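Local coordinates for beta-lactamase inhibitory protein BLIP-I (Streptomyces exfoliatus, PDB 3GMV) that inhibits beta-lactamases, probably by binding to the enzyme as a protein partner, and is seen here in its unbound form, at residues D38-F43 with G53-T58; E9-G14 with W64-E69. All coordinates share one frame; numbering follows the deposited sequence.

Overall arrangement
Contact 1 pairs strands 40-43 and 52-57 through backbone hydrogen bonds; contact 2 sets the end of helix 5-10 and the loop after it against strand 63-69, mostly through side chains. Both are partly buried, but the centre of contact 2 lies nearer that of the chain, about 8 Å against 12 Å, and its polar group is the buried Lys66 ammonium, where contact 1 has the backbone ladder. They share a sheet: Gly54 and Ser56 bond through their backbones to Arg67 and Trp64. Ile40, Phe55 and Lys66 point to the helix-covered face, and Ile11 packs onto it from the loop. The opposite face, partly exposed and mixed, has Leu41, the paired serines and Trp64, on whose indole tris(hydroxyethyl)aminomethane sits.

Contact 1 of 2, residues D38-F43 with G53-T58. With TAM (tris(hydroxyethyl)aminomethane), chain B.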
loop_
_atom_site.group_PDB
_atom_site.type_symbol
_atom_site.label_atom_id
_atom_site.label_comp_id
_atom_site.label_asym_id
_atom_site.label_seq_id
_atom_site.Cartn_x
_atom_site.Cartn_y
_atom_site.Cartn_z
ATOM N N ASP A 38 5.336 -2.559 -18.021
ATOM C CA ASP A 38 4.370 -1.540 -18.447
ATOM C C ASP A 38 3.982 -0.586 -17.298
ATOM O O ASP A 38 3.305 0.426 -17.520
ATOM C CB ASP A 38 3.100 -2.199 -18.985
ATOM C CG ASP A 38 3.322 -2.886 -20.338
ATOM O OD1 ASP A 38 4.374 -2.694 -20.949
ATOM O OD2 ASP A 38 2.425 -3.616 -20.770
ATOM N N SER A 39 4.392 -0.917 -16.076
ATOM C CA SER A 39 3.980 -0.157 -14.895
ATOM C C SER A 39 4.809 1.116 -14.683
ATOM O O SER A 39 5.663 1.452 -15.501
ATOM C CB SER A 39 4.027 -1.068 -13.672
ATOM O OG SER A 39 3.062 -2.135 -13.834
ATOM N N ILE A 40 4.528 1.849 -13.606
ATOM C CA ILE A 40 5.345 3.018 -13.276
ATOM C C ILE A 40 5.791 2.846 -11.863
ATOM O O ILE A 40 4.990 2.426 -11.027
ATOM C CB ILE A 40 4.472 4.323 -13.353
ATOM C CG1 ILE A 40 4.060 4.596 -14.811
ATOM C CG2 ILE A 40 5.245 5.511 -12.795
ATOM C CD1 ILE A 40 3.010 5.715 -14.988
ATOM N N LEU A 41 7.023 3.251 -11.551
ATOM C CA LEU A 41 7.499 3.228 -10.169
ATOM C C LEU A 41 8.156 4.582 -9.918
ATOM O O LEU A 41 8.947 5.047 -10.752
ATOM C CB LEU A 41 8.563 2.135 -10.025
ATOM C CG LEU A 41 9.172 1.839 -8.656
ATOM C CD1 LEU A 41 8.088 1.385 -7.717
ATOM C CD2 LEU A 41 10.238 0.733 -8.811
ATOM N N CYS A 42 7.809 5.217 -8.803
ATOM C CA CYS A 42 8.362 6.538 -8.449
ATOM C C CYS A 42 8.912 6.448 -7.023
ATOM O O CYS A 42 8.235 5.958 -6.128
ATOM C CB CYS A 42 7.281 7.629 -8.509
ATOM S SG CYS A 42 6.274 7.679 -10.052
ATOM N N PHE A 43 10.136 6.935 -6.824
ATOM C CA PHE A 43 10.792 6.936 -5.505
ATOM C C PHE A 43 10.819 8.355 -4.953
ATOM O O PHE A 43 11.001 9.294 -5.701
ATOM C CB PHE A 43 12.225 6.400 -5.622
ATOM C CG PHE A 43 12.318 4.902 -5.771
ATOM C CD1 PHE A 43 12.286 4.072 -4.663
ATOM C CD2 PHE A 43 12.453 4.320 -7.035
ATOM C CE1 PHE A 43 12.381 2.689 -4.794
ATOM C CE2 PHE A 43 12.548 2.938 -7.174
ATOM C CZ PHE A 43 12.509 2.121 -6.052
ATOM N N GLY A 53 6.121 4.681 -4.720
ATOM C CA GLY A 53 4.779 4.244 -5.128
ATOM C C GLY A 53 4.914 3.469 -6.439
ATOM O O GLY A 53 5.735 3.822 -7.307
ATOM N N GLY A 54 4.111 2.417 -6.602
ATOM C CA GLY A 54 4.083 1.654 -7.860
ATOM C C GLY A 54 2.655 1.656 -8.387
ATOM O O GLY A 54 1.695 1.549 -7.600
ATOM N N PHE A 55 2.496 1.791 -9.701
ATOM C CA PHE A 55 1.181 1.946 -10.301
ATOM C C PHE A 55 1.083 1.000 -11.487
ATOM O O PHE A 55 1.962 1.004 -12.352
ATOM C CB PHE A 55 1.049 3.408 -10.776
ATOM C CG PHE A 55 1.323 4.362 -9.686
ATOM C CD1 PHE A 55 0.393 4.522 -8.659
ATOM C CD2 PHE A 55 2.558 4.986 -9.586
ATOM C CE1 PHE A 55 0.660 5.380 -7.584
ATOM C CE2 PHE A 55 2.836 5.862 -8.526
ATOM C CZ PHE A 55 1.901 6.061 -7.508
ATOM N N SER A 56 0.009 0.222 -11.549
ATOM C CA SER A 56 -0.164 -0.719 -12.665
ATOM C C SER A 56 -1.460 -0.458 -13.385
ATOM O O SER A 56 -2.427 0.049 -12.779
ATOM C CB SER A 56 -0.097 -2.162 -12.180
ATOM O OG SER A 56 1.220 -2.424 -11.689
ATOM N N PHE A 57 -1.463 -0.782 -14.677
ATOM C CA PHE A 57 -2.533 -0.383 -15.603
ATOM C C PHE A 57 -3.204 -1.555 -16.308
ATOM O O PHE A 57 -2.572 -2.548 -16.569
ATOM C CB PHE A 57 -1.948 0.571 -16.640
ATOM C CG PHE A 57 -1.387 1.803 -16.009
ATOM C CD1 PHE A 57 -0.080 1.825 -15.522
ATOM C CD2 PHE A 57 -2.215 2.875 -15.764
ATOM C CE1 PHE A 57 0.418 2.952 -14.878
ATOM C CE2 PHE A 57 -1.723 4.023 -15.135
ATOM C CZ PHE A 57 -0.432 4.065 -14.680
ATOM N N THR A 58 -4.492 -1.417 -16.635
ATOM C CA THR A 58 -5.180 -2.473 -17.382
ATOM C C THR A 58 -4.739 -2.436 -18.857
ATOM O O THR A 58 -4.020 -1.542 -19.318
ATOM C CB THR A 58 -6.703 -2.261 -17.366
ATOM O OG1 THR A 58 -6.953 -1.034 -18.047
ATOM C CG2 THR A 58 -7.260 -2.160 -15.948
HETATM C C TAM B . -5.583 -7.295 -14.004
HETATM C C1 TAM B . -4.862 -8.155 -12.987
HETATM C C2 TAM B . -6.860 -7.980 -14.486
HETATM C C3 TAM B . -4.663 -7.021 -15.175
HETATM C C4 TAM B . -5.665 -8.248 -11.700
HETATM C C5 TAM B . -7.543 -8.765 -13.369
HETATM C C6 TAM B . -5.219 -5.919 -16.071
HETATM N N TAM B . -5.924 -6.025 -13.378
HETATM O O4 TAM B . -4.912 -9.029 -10.753
HETATM O O5 TAM B . -7.598 -10.167 -13.705
HETATM O O6 TAM B . -6.535 -5.549 -15.647
HETATM O O HOH W 1 0.891 -1.862 -15.805
#
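Ile40 and Phe55 exchange two backbone hydrogen bonds, Ile40 N to Phe55 O and, at 2.9 Å, Phe55 N to Ile40 O, and Cys42 and Gly53 do the same one step on. The strand axes approach to 4.8 Å and run 167° apart, as expected of antiparallel neighbours. Between these hydrogen-bonded pairs lies the non-hydrogen-bonded pair Leu41-Gly54, drawn in to a CA-CA distance of 4.4 Å. Beneath the pairs the packing is close, and Ile40, Cys42 and Phe55 are buried. The terminal CD1 of Ile40 reaches the CE1-CZ side of the Phe57 ring, 3.8 Å from CE1. SG of Cys42 meets the Phe55 ring at its edge, 4.2 Å from CE2 and near the ring plane, a sulfur-aromatic contact; the same sulfur is tied to Cys30 by a disulfide. Strands 40-43 and 52-57 thus form a beta hairpin in the antiparallel sheet of this two-layer alpha/beta sandwich, and helix 17-24 covers this face, with Phe17 and Trp21 on Ile40 and Val20 on Phe55 and Phe57. Away from the helix the contact is looser: Leu41, Ser39 and Ser56 are partly exposed, and a water takes part. Leu41 CG stands anti to the backbone N (chi1 -176°). From there the CD1 branch of Leu41 reaches Gly53 O at 3.4 Å. Farther along, beyond the last backbone pair, Ser39 OG and Ser56 OG share a hydrogen bond of 2.8 Å whose donor is not settled. A water bonded to Ser39 OG also accepts from Phe57 N, so where direct pairing ends the strands remain joined by hydroxyls and a water. Thr58, the next residue, makes no contact with 38-43; its CB and CG2 approach O6 of the bound tris(hydroxyethyl)aminomethane.

Contact 2 of 2, residues E9-G14 with W64-E69; sequences EQIQFG and WSKRNE. With TAM (tris(hydroxyethyl)aminomethane), chain B.
Lys66 and Phe13 meet through two first torsions of the same kind: each CG stands anti to its own carbonyl carbon, chi1 -62° in both. The lysine chain then bends at chi3 (61°), which turns CE aside from the line of the preceding carbons. NZ of Lys66 donates to Ile11 O at 2.8 Å, with a C=O...N angle of 154° and the donor tilted out of the carbonyl plane. Tyr8 O is a second acceptor for the same ammonium, so two main-chain carbonyls around the end of helix 5-10 hold the buried charge, and the Tyr8 ring adds a cation-pi contact. The aliphatic part of Lys66 crosses Phe13 obliquely: CD lies over one ring face, 4.2 Å from the Phe13 ring centroid, a CH-pi contact. Phe13 CE1 approaches Trp64 O to 3.4 Å, while Ser65 N lies at the ring edge, in its plane. Tyr112 meets the same ring edge-to-face. Trp64 points away from the loop. One face of its indole takes Ser65 CB near the rim; over the centre of the opposite face sits N of tris(hydroxyethyl)aminomethane, 3.3 Å from Trp64 CD2. Trp64 and Ser65 both stand opposite Ser56, the irregularity of a classic beta bulge. Just after the bulge Lys66 reaches the end of helix 5-10, while at the bulge Trp64 turns its indole to the other face, in a ligand pocket with Thr58 and Pro113.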
loop_
_atom_site.group_PDB
_atom_site.type_symbol
_atom_site.label_atom_id
_atom_site.label_comp_id
_atom_site.label_asym_id
_atom_site.label_seq_id
_atom_site.Cartn_x
_atom_site.Cartn_y
_atom_site.Cartn_z
ATOM N N GLU A 9 -1.613 10.240 -3.233
ATOM C CA GLU A 9 -3.042 10.443 -2.966
ATOM C C GLU A 9 -3.801 11.111 -4.122
ATOM O O GLU A 9 -4.988 10.855 -4.296
ATOM C CB GLU A 9 -3.227 11.216 -1.645
ATOM C CG GLU A 9 -2.571 10.473 -0.452
ATOM C CD GLU A 9 -2.264 11.390 0.744
ATOM O OE1 GLU A 9 -2.699 12.567 0.746
ATOM O OE2 GLU A 9 -1.572 10.931 1.671
ATOM N N GLN A 10 -3.132 11.971 -4.884
ATOM C CA GLN A 10 -3.750 12.647 -6.018
ATOM C C GLN A 10 -4.014 11.638 -7.147
ATOM O O GLN A 10 -4.880 11.876 -7.996
ATOM C CB GLN A 10 -2.818 13.749 -6.532
ATOM C CG GLN A 10 -2.794 14.942 -5.594
ATOM C CD GLN A 10 -1.586 15.802 -5.768
ATOM O OE1 GLN A 10 -0.999 15.857 -6.841
ATOM N NE2 GLN A 10 -1.203 16.498 -4.697
ATOM N N ILE A 11 -3.225 10.560 -7.167
ATOM C CA ILE A 11 -3.329 9.510 -8.200
ATOM C C ILE A 11 -4.521 8.624 -7.844
ATOM O O ILE A 11 -4.640 8.196 -6.693
ATOM C CB ILE A 11 -2.017 8.710 -8.301
ATOM C CG1 ILE A 11 -0.982 9.604 -9.003
ATOM C CG2 ILE A 11 -2.199 7.427 -9.125
ATOM C CD1 ILE A 11 0.495 9.196 -8.772
ATOM N N GLN A 12 -5.402 8.385 -8.823
ATOM C CA GLN A 12 -6.682 7.753 -8.574
ATOM C C GLN A 12 -6.992 6.638 -9.560
ATOM O O GLN A 12 -6.592 6.689 -10.736
ATOM C CB GLN A 12 -7.792 8.819 -8.663
ATOM C CG GLN A 12 -7.782 9.742 -7.421
ATOM C CD GLN A 12 -8.619 10.953 -7.578
ATOM O OE1 GLN A 12 -8.087 12.081 -7.668
ATOM N NE2 GLN A 12 -9.926 10.768 -7.604
ATOM N N PHE A 13 -7.746 5.648 -9.103
ATOM C CA PHE A 13 -8.057 4.530 -10.001
ATOM C C PHE A 13 -8.802 5.009 -11.244
ATOM O O PHE A 13 -9.668 5.917 -11.180
ATOM C CB PHE A 13 -8.841 3.447 -9.256
ATOM C CG PHE A 13 -8.042 2.861 -8.113
ATOM C CD1 PHE A 13 -6.938 2.040 -8.367
ATOM C CD2 PHE A 13 -8.345 3.209 -6.807
ATOM C CE1 PHE A 13 -6.169 1.551 -7.320
ATOM C CE2 PHE A 13 -7.568 2.716 -5.753
ATOM C CZ PHE A 13 -6.493 1.894 -6.014
ATOM N N GLY A 14 -8.443 4.405 -12.374
ATOM C CA GLY A 14 -9.020 4.774 -13.667
ATOM C C GLY A 14 -8.171 5.770 -14.446
ATOM O O GLY A 14 -8.339 5.910 -15.679
ATOM N N TRP A 64 -5.367 0.385 -12.142
ATOM C CA TRP A 64 -6.179 -0.504 -11.318
ATOM C C TRP A 64 -5.483 -0.794 -9.985
ATOM O O TRP A 64 -6.107 -1.326 -9.061
ATOM C CB TRP A 64 -6.464 -1.839 -12.059
ATOM C CG TRP A 64 -5.242 -2.673 -12.263
ATOM C CD1 TRP A 64 -4.354 -2.586 -13.309
ATOM C CD2 TRP A 64 -4.740 -3.701 -11.403
ATOM N NE1 TRP A 64 -3.334 -3.486 -13.147
ATOM C CE2 TRP A 64 -3.545 -4.187 -11.986
ATOM C CE3 TRP A 64 -5.179 -4.255 -10.198
ATOM C CZ2 TRP A 64 -2.770 -5.193 -11.399
ATOM C CZ3 TRP A 64 -4.406 -5.286 -9.618
ATOM C CH2 TRP A 64 -3.224 -5.730 -10.220
ATOM N N SER A 65 -4.192 -0.479 -9.872
ATOM C CA SER A 65 -3.456 -0.866 -8.669
ATOM C C SER A 65 -2.480 0.235 -8.215
ATOM O O SER A 65 -1.728 0.762 -9.025
ATOM C CB SER A 65 -2.648 -2.135 -8.949
ATOM O OG SER A 65 -1.881 -2.486 -7.795
ATOM N N LYS A 66 -2.506 0.538 -6.916
ATOM C CA LYS A 66 -1.519 1.376 -6.273
ATOM C C LYS A 66 -0.856 0.588 -5.167
ATOM O O LYS A 66 -1.543 -0.092 -4.396
ATOM C CB LYS A 66 -2.197 2.600 -5.628
ATOM C CG LYS A 66 -2.907 3.499 -6.646
ATOM C CD LYS A 66 -3.799 4.577 -6.009
ATOM C CE LYS A 66 -3.015 5.535 -5.144
ATOM N NZ LYS A 66 -3.950 6.543 -4.559
ATOM N N ARG A 67 0.457 0.737 -5.039
ATOM C CA ARG A 67 1.167 0.103 -3.929
ATOM C C ARG A 67 2.245 1.074 -3.486
ATOM O O ARG A 67 2.669 1.957 -4.264
ATOM C CB ARG A 67 1.779 -1.256 -4.350
ATOM C CG ARG A 67 2.885 -1.184 -5.428
ATOM C CD ARG A 67 3.163 -2.577 -6.025
ATOM N NE ARG A 67 4.181 -2.516 -7.076
ATOM C CZ ARG A 67 5.482 -2.705 -6.872
ATOM N NH1 ARG A 67 5.949 -2.958 -5.657
ATOM N NH2 ARG A 67 6.325 -2.642 -7.890
ATOM N N ASN A 68 2.694 0.918 -2.247
ATOM C CA ASN A 68 3.819 1.708 -1.792
ATOM C C ASN A 68 4.487 1.033 -0.616
ATOM O O ASN A 68 3.904 0.148 0.049
ATOM C CB ASN A 68 3.355 3.109 -1.387
ATOM C CG ASN A 68 2.761 3.140 0.015
ATOM O OD1 ASN A 68 3.502 3.241 1.005
ATOM N ND2 ASN A 68 1.420 3.118 0.109
ATOM N N GLU A 69 5.730 1.425 -0.370
ATOM C CA GLU A 69 6.338 1.146 0.920
ATOM C C GLU A 69 6.914 2.434 1.443
ATOM O O GLU A 69 7.534 3.208 0.701
ATOM C CB GLU A 69 7.425 0.085 0.821
ATOM C CG GLU A 69 6.849 -1.318 0.619
ATOM C CD GLU A 69 7.927 -2.368 0.672
ATOM O OE1 GLU A 69 8.540 -2.614 -0.379
ATOM O OE2 GLU A 69 8.169 -2.932 1.761
HETATM C C TAM B . -5.583 -7.295 -14.004
HETATM C C1 TAM B . -4.862 -8.155 -12.987
HETATM C C2 TAM B . -6.860 -7.980 -14.486
HETATM C C3 TAM B . -4.663 -7.021 -15.175
HETATM C C4 TAM B . -5.665 -8.248 -11.700
HETATM C C5 TAM B . -7.543 -8.765 -13.369
HETATM C C6 TAM B . -5.219 -5.919 -16.071
HETATM N N TAM B . -5.924 -6.025 -13.378
HETATM O O4 TAM B . -4.912 -9.029 -10.753
HETATM O O5 TAM B . -7.598 -10.167 -13.705
HETATM O O6 TAM B . -6.535 -5.549 -15.647
#